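Local coordinates for envelope glycoprotein (Bourbon virus, PDB 5ZKX) that probably mediates fusion of the viral envelope with the host membrane, as a class III fusion glycoprotein of the gp64 family, here in its postfusion trimer, at the interface of chains A and B. Numbering follows the deposited sequence. Chains: chain A/B, Envelope glycoprotein.

Contacts 1 and 2 lie next to each other along the trimer, with the centres of their C-alpha atoms about 15 Å apart. Contact 1 pairs the short extended segments that lead into the long helix 284-329 and adds two residues from a later segment of chain B. Contact 2 lies in the first turns of the same helix, where chains A and B begin to pack as a parallel coiled coil. The two share no residue, but the 281-283 segment of contact 1 runs on into the helix that carries contact 2: backbone pairing in contact 1 is followed by apolar packing in contact 2, and together they probably keep the helices in register.

Contact 1: the interface of chains A and B. Residues chain A 281-283; chain B 281-282, 417, 420.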
# COMPACT_ATOMS: atom_id res chain seq x y z
N ALA A 281 -2.91 5.28 5.68
CA ALA A 281 -2.80 4.34 4.57
C ALA A 281 -1.63 4.72 3.66
O ALA A 281 -1.13 5.84 3.68
CB ALA A 281 -4.10 4.30 3.78
N ALA A 282 -1.21 3.75 2.86
CA ALA A 282 -0.17 3.97 1.87
C ALA A 282 -0.81 4.31 0.53
O ALA A 282 -1.79 3.69 0.13
CB ALA A 282 0.72 2.74 1.73
N SER A 283 -0.25 5.30 -0.15
CA SER A 283 -0.83 5.76 -1.40
C SER A 283 -0.45 4.84 -2.55
O SER A 283 0.55 4.12 -2.51
CB SER A 283 -0.39 7.19 -1.70
OG SER A 283 0.94 7.22 -2.18
N ALA B 281 -5.58 5.89 -1.67
CA ALA B 281 -4.76 4.89 -1.00
C ALA B 281 -4.68 3.61 -1.82
O ALA B 281 -5.49 3.37 -2.73
CB ALA B 281 -5.33 4.59 0.39
N ALA B 282 -3.69 2.79 -1.51
CA ALA B 282 -3.53 1.50 -2.14
C ALA B 282 -4.20 0.43 -1.29
O ALA B 282 -4.08 0.43 -0.07
CB ALA B 282 -2.05 1.17 -2.34
N VAL B 417 -1.04 9.40 2.01
CA VAL B 417 -1.98 10.15 1.19
C VAL B 417 -2.09 11.58 1.70
O VAL B 417 -1.68 11.91 2.82
CB VAL B 417 -3.37 9.47 1.15
CG1 VAL B 417 -3.25 8.06 0.61
CG2 VAL B 417 -4.01 9.47 2.53
N ASP B 420 -4.26 12.49 4.86
CA ASP B 420 -3.65 12.14 6.13
C ASP B 420 -2.66 13.18 6.63
O ASP B 420 -2.15 13.04 7.74
CB ASP B 420 -2.94 10.79 6.02
CG ASP B 420 -3.89 9.62 6.12
OD1 ASP B 420 -5.00 9.79 6.66
OD2 ASP B 420 -3.53 8.53 5.64
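A:Ala282 and B:Ala282 meet backbone to backbone in a small subunit interface of extended segments, which ties neighbouring protomers of the postfusion trimer together immediately before their long central helices begin. The amide N of B:Ala282 donates to the carbonyl O of A:Ala282 over 2.7 Å, in a nearly straight bond with 170° at the hydrogen. The donor approaches almost head-on to the carbonyl, with a C=O...N angle of 160°. An antiparallel bridge between A:Ser283 and B:Ala281 accompanies this bond and brings the two backbones close. Because every copy repeats the contact, the alanine can accept from one neighbour and donate to the other, which would close a ring of hydrogen bonds around the trimer axis.

The small side chains allow this close approach. The methyl groups of the two Ala281 residues touch, CB to CB, at 3.6 Å. Beside them, CB of B:Ala282 lies against the accepting carbonyl O of A:Ala282, 3.5 Å away.

Next to B:Ala281, on much the same side of the chain A segment, stands B:Val417. Its CG1 packs on CB of A:Ser283 at 3.8 Å and also reaches the CA of that serine. This methyl is placed by a chi1 of -58°, which sets CG1 opposite the valine's carbonyl carbon and directs it at CB and CA of the serine. The hydroxyl OG of A:Ser283 points away from it, so the contact is made by carbon. Farther along, a carboxylate oxygen of B:Asp420, OD2, lies 3.3 Å from the amide N of A:Ala281; this hydrogen bond is weak and bent.

Chain A thus touches two separate parts of chain B, the 281-282 segment and the 417-420 region. The site joins the chains at the beginning of helix 284-329 and probably fixes the axial stagger of the three helices in the postfusion rod.

Contact 2: the interface of chains A and B. Residues chain A 287, 290-291, 294; chain B 290, 293.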
# COMPACT_ATOMS: atom_id res chain seq x y z
N VAL A 287 3.16 2.52 -3.45
CA VAL A 287 3.27 1.14 -3.90
C VAL A 287 3.87 1.07 -5.30
O VAL A 287 4.67 0.17 -5.60
CB VAL A 287 1.89 0.45 -3.82
CG1 VAL A 287 1.95 -0.95 -4.40
CG2 VAL A 287 1.42 0.40 -2.39
N VAL A 290 7.57 1.28 -4.87
CA VAL A 290 8.13 -0.02 -4.53
C VAL A 290 8.21 -0.90 -5.76
O VAL A 290 9.16 -1.67 -5.94
CB VAL A 290 7.30 -0.68 -3.41
CG1 VAL A 290 7.68 -2.14 -3.24
CG2 VAL A 290 7.49 0.08 -2.10
N ILE A 291 7.21 -0.81 -6.64
CA ILE A 291 7.23 -1.55 -7.89
C ILE A 291 8.42 -1.14 -8.74
O ILE A 291 9.14 -1.98 -9.29
CB ILE A 291 5.91 -1.35 -8.66
CG1 ILE A 291 4.79 -2.16 -8.00
CG2 ILE A 291 6.06 -1.73 -10.12
CD1 ILE A 291 3.45 -2.00 -8.67
N LEU A 294 11.56 -2.43 -7.42
CA LEU A 294 11.72 -3.85 -7.71
C LEU A 294 12.21 -4.06 -9.13
O LEU A 294 13.07 -4.92 -9.37
CB LEU A 294 10.40 -4.58 -7.48
CG LEU A 294 10.47 -6.10 -7.65
CD1 LEU A 294 11.69 -6.66 -6.93
CD2 LEU A 294 9.20 -6.77 -7.14
N VAL B 290 1.64 -7.22 -5.27
CA VAL B 290 3.08 -6.98 -5.32
C VAL B 290 3.82 -8.10 -4.60
O VAL B 290 4.90 -8.53 -5.03
CB VAL B 290 3.41 -5.60 -4.72
CG1 VAL B 290 4.91 -5.45 -4.49
CG2 VAL B 290 2.90 -4.50 -5.64
N SER B 293 3.84 -11.01 -6.97
CA SER B 293 4.81 -10.76 -8.02
C SER B 293 6.24 -10.95 -7.52
O SER B 293 7.11 -11.36 -8.28
CB SER B 293 4.62 -9.36 -8.60
OG SER B 293 5.05 -8.35 -7.70
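B:Val290 packs against A:Val287 and A:Ile291 on the helix of chain A, with A:Val290 and A:Leu294 completing the four-residue hole more loosely. All belong to helix 284-329, and their spacing of three and four residues gives the diamond of a knob-into-hole contact in a parallel coiled coil. The valine is the knob: the partner hides 51 Å² of its surface, far more than of any other residue here.

The apolar contacts centre on one methyl. CG2 of B:Val290 lies 3.8 Å from CG1 of A:Ile291 and 4.0 Å from CD1 at the end of the same side chain. It also meets CG1 of A:Val287 at 3.9 Å, and so sits between these two side chains. A:Ile291 crosses the valine at a slant, presenting the CG1-CD1 arm, while its CG2 branch takes no part in the touch. A:Val287 and B:Val290 instead pass each other in opposite directions. The chi1 of 168° in B:Val290 turns CG2 to the side opposite the carbonyl carbon, towards the isoleucine, and leaves CG1 directed at the equivalent residue of chain A.

Looser packing completes the hole. The CG1 methyls of A:Val290 and B:Val290 face each other at 4.5 Å, like residues from the two chains standing at the same level, as expected where parallel helices run in register. Beyond them, the CD2 methyl of A:Leu294 approaches the hydroxyl of B:Ser293 at the rim.

Among these residues one hydrogen bond lies within chain B. The hydroxyl of B:Ser293 folds back on its own helix, one turn towards the N-terminus, which ties down a polar group beside the apolar contact. Its OG donates to the backbone O of B:Val290 over 2.7 Å, from a position tilted 28° out of the carbonyl plane.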